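Acyl-CoA thioesterase II TesB2 (Mycobacterium marinum, PDB 3U0A) probably hydrolyses fatty acyl-CoA thioesters to free fatty acids and coenzyme A, as a member of the C/M/P thioester hydrolase family. Local coordinates at residues 48-53 with 108-113; 58-63 with 87-92. All blocks are in the same frame, centred on the assembly; numbering follows the deposited sequence.

Contact 1 of 2, residues 48-53 with 108-113; sequences SAVRTV and ASFQTA. With NA (sodium ion), chain G.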
ATOM      1  N   SER A  48     -15.195  12.636   1.614  1.00 40.62           N
ATOM      2  CA  SER A  48     -16.516  11.995   1.550  1.00 40.63           C
ATOM      3  C   SER A  48     -16.671  10.813   2.496  1.00 40.53           C
ATOM      4  O   SER A  48     -17.742  10.580   3.073  1.00 40.80           O
ATOM      5  CB  SER A  48     -16.756  11.482   0.140  1.00 40.36           C
ATOM      6  OG  SER A  48     -17.315  12.500  -0.652  1.00 40.62           O
ATOM      7  N   ALA A  49     -15.612  10.020   2.582  1.00 40.19           N
ATOM      8  CA  ALA A  49     -15.580   8.911   3.484  1.00 40.14           C
ATOM      9  C   ALA A  49     -15.712   9.449   4.927  1.00 40.61           C
ATOM     10  O   ALA A  49     -16.501   8.933   5.693  1.00 40.88           O
ATOM     11  CB  ALA A  49     -14.288   8.118   3.280  1.00 39.75           C
ATOM     12  N   VAL A  50     -14.956  10.507   5.238  1.00 40.78           N
ATOM     13  CA  VAL A  50     -14.825  11.048   6.567  1.00 41.28           C
ATOM     14  C   VAL A  50     -16.176  11.610   7.109  1.00 41.90           C
ATOM     15  O   VAL A  50     -16.474  11.559   8.321  1.00 42.42           O
ATOM     16  CB  VAL A  50     -13.719  12.118   6.578  1.00 41.39           C
ATOM     17  CG1 VAL A  50     -13.700  12.906   7.880  1.00 42.08           C
ATOM     18  CG2 VAL A  50     -12.380  11.471   6.344  1.00 40.93           C
ATOM     19  N   ARG A  51     -17.010  12.098   6.198  1.00 41.90           N
ATOM     20  CA  ARG A  51     -18.295  12.696   6.588  1.00 42.52           C
ATOM     21  C   ARG A  51     -19.360  11.687   7.020  1.00 42.68           C
ATOM     22  O   ARG A  51     -20.331  12.048   7.689  1.00 43.33           O
ATOM     23  CB  ARG A  51     -18.790  13.618   5.483  1.00 42.53           C
ATOM     24  CG  ARG A  51     -17.994  14.899   5.575  1.00 42.82           C
ATOM     25  CD  ARG A  51     -18.445  16.035   4.706  1.00 43.06           C
ATOM     26  NE  ARG A  51     -19.868  16.364   4.804  1.00 43.55           N
ATOM     27  CZ  ARG A  51     -20.411  17.408   4.171  1.00 43.90           C
ATOM     28  NH1 ARG A  51     -21.724  17.683   4.310  1.00 44.39           N
ATOM     29  NH2 ARG A  51     -19.618  18.207   3.420  1.00 43.84           N
ATOM     30  N   THR A  52     -19.133  10.424   6.663  1.00 42.17           N
ATOM     31  CA  THR A  52     -20.012   9.310   6.995  1.00 42.32           C
ATOM     32  C   THR A  52     -19.488   8.528   8.189  1.00 42.50           C
ATOM     33  O   THR A  52     -20.068   7.509   8.567  1.00 42.69           O
ATOM     34  CB  THR A  52     -20.147   8.313   5.806  1.00 41.76           C
ATOM     35  OG1 THR A  52     -18.938   7.559   5.657  1.00 41.26           O
ATOM     36  CG2 THR A  52     -20.444   9.050   4.529  1.00 41.55           C
ATOM     37  N   VAL A  53     -18.390   9.001   8.777  1.00 42.51           N
ATOM     38  CA  VAL A  53     -17.755   8.316   9.920  1.00 42.72           C
ATOM     39  C   VAL A  53     -17.929   9.101  11.202  1.00 43.56           C
ATOM     40  O   VAL A  53     -17.671  10.269  11.239  1.00 43.76           O
ATOM     41  CB  VAL A  53     -16.261   8.020   9.637  1.00 42.11           C
ATOM     42  CG1 VAL A  53     -15.565   7.420  10.847  1.00 42.37           C
ATOM     43  CG2 VAL A  53     -16.159   7.124   8.415  1.00 41.44           C
ATOM     44  N   ALA A 108     -10.729   3.251   2.849  1.00 38.79           N
ATOM     45  CA  ALA A 108     -10.096   3.856   4.011  1.00 38.88           C
ATOM     46  C   ALA A 108     -10.598   3.220   5.305  1.00 39.13           C
ATOM     47  O   ALA A 108     -11.750   2.805   5.378  1.00 39.30           O
ATOM     48  CB  ALA A 108     -10.320   5.368   4.022  1.00 39.01           C
ATOM     49  N   SER A 109      -9.714   3.176   6.322  1.00 39.21           N
ATOM     50  CA  SER A 109     -10.010   2.585   7.634  1.00 39.55           C
ATOM     51  C   SER A 109      -9.911   3.639   8.733  1.00 39.90           C
ATOM     52  O   SER A 109      -9.022   4.477   8.722  1.00 39.83           O
ATOM     53  CB  SER A 109      -9.053   1.418   7.932  1.00 39.48           C
ATOM     54  OG  SER A 109      -9.504   0.591   9.009  1.00 39.86           O
ATOM     55  N   PHE A 110     -10.841   3.572   9.672  1.00 40.37           N
ATOM     56  CA  PHE A 110     -10.939   4.509  10.783  1.00 40.88           C
ATOM     57  C   PHE A 110     -10.960   3.755  12.153  1.00 41.40           C
ATOM     58  O   PHE A 110     -11.635   2.731  12.311  1.00 41.57           O
ATOM     59  CB  PHE A 110     -12.209   5.365  10.611  1.00 41.16           C
ATOM     60  CG  PHE A 110     -12.308   6.064   9.269  1.00 40.74           C
ATOM     61  CD1 PHE A 110     -12.526   5.348   8.115  1.00 40.30           C
ATOM     62  CD2 PHE A 110     -12.194   7.441   9.177  1.00 40.90           C
ATOM     63  CE1 PHE A 110     -12.609   5.971   6.891  1.00 40.01           C
ATOM     64  CE2 PHE A 110     -12.273   8.086   7.941  1.00 40.60           C
ATOM     65  CZ  PHE A 110     -12.477   7.344   6.792  1.00 40.15           C
ATOM     66  N   GLN A 111     -10.207   4.261  13.129  1.00 41.74           N
ATOM     67  CA  GLN A 111     -10.070   3.599  14.418  1.00 42.30           C
ATOM     68  C   GLN A 111     -10.226   4.568  15.544  1.00 43.06           C
ATOM     69  O   GLN A 111      -9.851   5.725  15.440  1.00 43.07           O
ATOM     70  CB  GLN A 111      -8.696   2.935  14.525  1.00 42.00           C
ATOM     71  CG  GLN A 111      -8.430   2.149  15.820  1.00 42.58           C
ATOM     72  CD  GLN A 111      -6.955   1.825  16.038  1.00 42.38           C
ATOM     73  OE1 GLN A 111      -6.094   2.494  15.513  1.00 41.99           O
ATOM     74  NE2 GLN A 111      -6.674   0.787  16.809  1.00 42.70           N
ATOM     75  N   THR A 112     -10.728   4.072  16.660  1.00 43.79           N
ATOM     76  CA  THR A 112     -10.738   4.869  17.893  1.00 44.69           C
ATOM     77  C   THR A 112      -9.324   4.997  18.521  1.00 44.76           C
ATOM     78  O   THR A 112      -8.357   4.336  18.134  1.00 44.17           O
ATOM     79  CB  THR A 112     -11.751   4.335  18.939  1.00 45.64           C
ATOM     80  OG1 THR A 112     -11.532   2.944  19.142  1.00 45.58           O
ATOM     81  CG2 THR A 112     -13.162   4.547  18.492  1.00 45.80           C
ATOM     82  N   ALA A 113      -9.216   5.900  19.488  1.00 45.56           N
ATOM     83  CA  ALA A 113      -7.968   6.066  20.228  1.00 45.81           C
ATOM     84  C   ALA A 113      -7.768   4.857  21.126  1.00 46.20           C
ATOM     85  O   ALA A 113      -8.582   4.597  21.980  1.00 47.05           O
ATOM     86  CB  ALA A 113      -7.988   7.358  21.051  1.00 46.72           C
TER
HETATM   87 NA    NA G 286     -15.302  11.538  10.829  1.00 12.24          NA
HETATM   88  O   HOH W   1     -13.007  10.842  11.072  1.00  4.59           O
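An apolar helix-on-sheet contact joins the C-terminal end of helix 34-51, and the turn that follows it, to the last part of strand 101-111, where F110 meets A49, V50 and V53. The phenyl ring of F110 receives its three neighbours from different directions. V53 lies over one face: its CG2 sits 3.8 Å from the F110 ring centroid and 1° off the ring normal, a well-centred CH-pi contact. The other methyl of V53, CG1, drops alongside the root of the ring, 3.8 Å from F110 CD2. V50 approaches in the ring plane instead, its CG2 3.7 Å from the edge atom CE2 of F110, while A49 CB comes in obliquely at CZ. With CG anti to its carbonyl carbon (chi1 -54°), F110 extends its ring toward the helix.

This is the hotdog fold at work: a helix wrapped by a curved antiparallel sheet, here in the N-terminal of two hotdog-family regions. Strand 101-111 runs between strands 89-98 and 58-66, and V59 of the latter also touches F110.

On the polar side, the turn is held by A49 O, which accepts both T52 N and T52 OG1, the hydroxyl at 2.8 Å from A49 O and tilted 18° from the carbonyl plane. The same turn brings two backbone oxygens onto a sodium ion, which lies 2.8 Å from V50 O and 2.7 Å from V53 O. A water completes the observed ligands, 2.4 Å from the sodium ion.

Contact 2 of 2, residues 58-63 with 87-92; sequences QVHSLH and GSFVTR. With SO4 (sulfate ion), chain I.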
ATOM      1  N   GLN A  58     -10.749   7.942  13.871  1.00 42.83           N
ATOM      2  CA  GLN A  58      -9.923   8.796  13.024  1.00 42.42           C
ATOM      3  C   GLN A  58      -9.241   7.937  11.992  1.00 41.62           C
ATOM      4  O   GLN A  58      -8.845   6.835  12.293  1.00 41.47           O
ATOM      5  CB  GLN A  58      -8.895   9.584  13.858  1.00 42.87           C
ATOM      6  CG  GLN A  58      -9.527  10.507  14.909  1.00 43.83           C
ATOM      7  CD  GLN A  58      -9.987  11.869  14.336  1.00 44.04           C
ATOM      8  OE1 GLN A  58      -9.141  12.768  14.128  1.00 44.10           O
ATOM      9  NE2 GLN A  58     -11.348  12.038  14.079  1.00 44.22           N
ATOM     10  N   VAL A  59      -9.095   8.474  10.790  1.00 41.21           N
ATOM     11  CA  VAL A  59      -8.504   7.751   9.689  1.00 40.56           C
ATOM     12  C   VAL A  59      -7.072   7.327   9.977  1.00 40.41           C
ATOM     13  O   VAL A  59      -6.343   8.018  10.659  1.00 40.73           O
ATOM     14  CB  VAL A  59      -8.548   8.593   8.380  1.00 40.32           C
ATOM     15  CG1 VAL A  59      -7.608   9.802   8.474  1.00 40.55           C
ATOM     16  CG2 VAL A  59      -8.281   7.705   7.156  1.00 39.77           C
ATOM     17  N   HIS A  60      -6.693   6.168   9.460  1.00 40.00           N
ATOM     18  CA  HIS A  60      -5.339   5.649   9.627  1.00 39.85           C
ATOM     19  C   HIS A  60      -4.761   4.971   8.409  1.00 39.39           C
ATOM     20  O   HIS A  60      -3.536   4.739   8.371  1.00 39.30           O
ATOM     21  CB  HIS A  60      -5.276   4.676  10.825  1.00 40.10           C
ATOM     22  CG  HIS A  60      -6.031   3.401  10.616  1.00 39.97           C
ATOM     23  ND1 HIS A  60      -5.514   2.360   9.960  1.00 39.64           N
ATOM     24  CD2 HIS A  60      -7.303   3.025  11.018  1.00 40.24           C
ATOM     25  CE1 HIS A  60      -6.404   1.362   9.942  1.00 39.70           C
ATOM     26  NE2 HIS A  60      -7.510   1.777  10.585  1.00 40.06           N
ATOM     27  N   SER A  61      -5.607   4.570   7.455  1.00 39.17           N
ATOM     28  CA  SER A  61      -5.088   4.053   6.197  1.00 38.86           C
ATOM     29  C   SER A  61      -6.039   4.293   5.054  1.00 38.75           C
ATOM     30  O   SER A  61      -7.175   4.604   5.279  1.00 38.87           O
ATOM     31  CB  SER A  61      -4.679   2.586   6.293  1.00 38.77           C
ATOM     32  OG  SER A  61      -5.783   1.738   6.420  1.00 38.82           O
ATOM     33  N   LEU A  62      -5.528   4.235   3.833  1.00 38.61           N
ATOM     34  CA  LEU A  62      -6.350   4.313   2.648  1.00 38.56           C
ATOM     35  C   LEU A  62      -5.589   3.735   1.521  1.00 38.50           C
ATOM     36  O   LEU A  62      -4.351   3.708   1.544  1.00 38.52           O
ATOM     37  CB  LEU A  62      -6.793   5.735   2.312  1.00 38.68           C
ATOM     38  CG  LEU A  62      -5.753   6.792   1.977  1.00 38.81           C
ATOM     39  CD1 LEU A  62      -5.159   6.513   0.610  1.00 38.80           C
ATOM     40  CD2 LEU A  62      -6.361   8.190   2.057  1.00 39.04           C
ATOM     41  N   HIS A  63      -6.336   3.206   0.557  1.00 38.50           N
ATOM     42  CA  HIS A  63      -5.776   2.585  -0.626  1.00 38.58           C
ATOM     43  C   HIS A  63      -6.699   3.022  -1.731  1.00 38.68           C
ATOM     44  O   HIS A  63      -7.880   3.022  -1.552  1.00 38.65           O
ATOM     45  CB  HIS A  63      -5.781   1.057  -0.549  1.00 38.60           C
ATOM     46  CG  HIS A  63      -5.145   0.434   0.718  1.00 38.54           C
ATOM     47  ND1 HIS A  63      -5.764   0.423   1.924  1.00 38.49           N
ATOM     48  CD2 HIS A  63      -3.948  -0.309   0.897  1.00 38.59           C
ATOM     49  CE1 HIS A  63      -4.982  -0.219   2.843  1.00 38.52           C
ATOM     50  NE2 HIS A  63      -3.883  -0.681   2.211  1.00 38.55           N
ATOM     51  N   GLY A  87     -16.843  -1.699  16.722  1.00 45.84           N
ATOM     52  CA  GLY A  87     -16.581  -0.976  17.964  1.00 46.53           C
ATOM     53  C   GLY A  87     -15.304  -0.150  17.975  1.00 45.99           C
ATOM     54  O   GLY A  87     -15.253   0.878  18.634  1.00 46.42           O
ATOM     55  N   SER A  88     -14.286  -0.624  17.264  1.00 45.14           N
ATOM     56  CA  SER A  88     -12.963   0.007  17.222  1.00 44.64           C
ATOM     57  C   SER A  88     -12.609   0.519  15.841  1.00 43.66           C
ATOM     58  O   SER A  88     -11.876   1.496  15.719  1.00 43.37           O
ATOM     59  CB  SER A  88     -11.867  -0.987  17.638  1.00 44.59           C
ATOM     60  OG  SER A  88     -11.964  -1.279  19.017  1.00 45.56           O
ATOM     61  N   PHE A  89     -13.109  -0.160  14.813  1.00 43.24           N
ATOM     62  CA  PHE A  89     -12.771   0.166  13.460  1.00 42.40           C
ATOM     63  C   PHE A  89     -14.038   0.394  12.600  1.00 42.33           C
ATOM     64  O   PHE A  89     -15.054  -0.319  12.726  1.00 42.74           O
ATOM     65  CB  PHE A  89     -11.916  -0.962  12.866  1.00 41.94           C
ATOM     66  CG  PHE A  89     -10.500  -1.027  13.419  1.00 41.84           C
ATOM     67  CD1 PHE A  89     -10.233  -1.715  14.589  1.00 42.40           C
ATOM     68  CD2 PHE A  89      -9.434  -0.409  12.753  1.00 41.27           C
ATOM     69  CE1 PHE A  89      -8.962  -1.779  15.097  1.00 42.35           C
ATOM     70  CE2 PHE A  89      -8.151  -0.472  13.274  1.00 41.23           C
ATOM     71  CZ  PHE A  89      -7.922  -1.166  14.448  1.00 41.76           C
ATOM     72  N   VAL A  90     -13.973   1.396  11.730  1.00 41.88           N
ATOM     73  CA  VAL A  90     -14.985   1.617  10.729  1.00 41.71           C
ATOM     74  C   VAL A  90     -14.268   1.602   9.382  1.00 40.97           C
ATOM     75  O   VAL A  90     -13.130   2.073   9.255  1.00 40.65           O
ATOM     76  CB  VAL A  90     -15.728   2.943  10.996  1.00 42.06           C
ATOM     77  CG1 VAL A  90     -16.518   3.393   9.790  1.00 41.77           C
ATOM     78  CG2 VAL A  90     -16.648   2.821  12.218  1.00 42.94           C
ATOM     79  N   THR A  91     -14.899   1.011   8.373  1.00 40.79           N
ATOM     80  CA  THR A  91     -14.298   0.970   7.037  1.00 40.23           C
ATOM     81  C   THR A  91     -15.255   1.549   6.027  1.00 40.15           C
ATOM     82  O   THR A  91     -16.434   1.265   6.097  1.00 40.47           O
ATOM     83  CB  THR A  91     -13.954  -0.479   6.601  1.00 40.13           C
ATOM     84  OG1 THR A  91     -13.187  -1.135   7.630  1.00 40.30           O
ATOM     85  CG2 THR A  91     -13.163  -0.477   5.297  1.00 39.66           C
ATOM     86  N   ARG A  92     -14.730   2.322   5.075  1.00 39.78           N
ATOM     87  CA  ARG A  92     -15.506   2.877   3.969  1.00 39.71           C
ATOM     88  C   ARG A  92     -14.929   2.536   2.604  1.00 39.38           C
ATOM     89  O   ARG A  92     -13.711   2.408   2.481  1.00 39.15           O
ATOM     90  CB  ARG A  92     -15.566   4.389   4.113  1.00 39.77           C
ATOM     91  CG  ARG A  92     -16.304   4.873   5.362  1.00 40.25           C
ATOM     92  CD  ARG A  92     -17.773   4.484   5.330  1.00 40.59           C
ATOM     93  NE  ARG A  92     -18.551   5.000   6.455  1.00 41.17           N
ATOM     94  CZ  ARG A  92     -18.979   4.289   7.493  1.00 41.63           C
ATOM     95  NH1 ARG A  92     -18.706   2.978   7.620  1.00 41.57           N
ATOM     96  NH2 ARG A  92     -19.680   4.892   8.430  1.00 42.25           N
TER
HETATM   97  S   SO4 I 283     -12.627  -4.833  18.057  1.00 51.43           S
HETATM   98  O1  SO4 I 283     -12.497  -6.214  18.639  1.00 40.21           O
HETATM   99  O2  SO4 I 283     -11.250  -4.409  17.576  1.00 46.11           O
HETATM  100  O3  SO4 I 283     -13.529  -4.849  16.859  1.00 47.10           O
HETATM  101  O4  SO4 I 283     -13.250  -3.956  19.124  1.00 32.14           O
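H60, on strand 58-66, meets F89, on strand 89-98, across the intervening strand 101-111, so the two backbones are not hydrogen-bonded neighbours and only side chains bridge the gap. Going along 58-63, Q58 pairs through its backbone with Q111 of that middle strand, and V59 turns away toward the helix side, against L46. H60 points the other way. Its CG stands between the backbone N and the carbonyl carbon (chi1 68°), and the imidazole reaches F89 with NE2, 3.6 Å from both CD2 and CE2 of the phenyl ring. NE2 lies at the edge of F89, near its plane. The ring centroids of H60 and F89 are 5.6 Å apart with planes at 85°, an oblique pairing. S61 OG then bonds to Y65 OH of the second subunit, and H63 meets that subunit's H63.

Beyond F89, S88 OG donates to a sulfate oxygen, O4, at 3.0 Å; R275 of the second subunit binds the same ion, which probably came from the crystallisation liquor. The F89 edge packs beside NE2 of H60, which also lies near S109 OG, whereas ND1 is hydrogen-bonded to E271 of the second subunit, whose carboxylate would probably polarise the imidazole.

How the contacts relate
Strand 101-111 ties the contacts together: it supplies F110 to contact 1 and lies between the two strands that contact 2 spans, and the contact centres are about 5 Å apart. Contact 1 occupies the helix-facing side of the sheet, whereas H60 and F89 lie on the side that meets the second subunit. Two probable hydrogen bonds connect them, T52 O to R92 NH2 at 2.6 Å and F110 O to V90 N at 2.8 Å, and Q111 NE2 packs 3.3 Å from F89 CZ. The chain between 53 and 108 encloses contact 2. Sodium ions occur near both: that of contact 1 is distinct from the one about 4 Å from the F89 side chain.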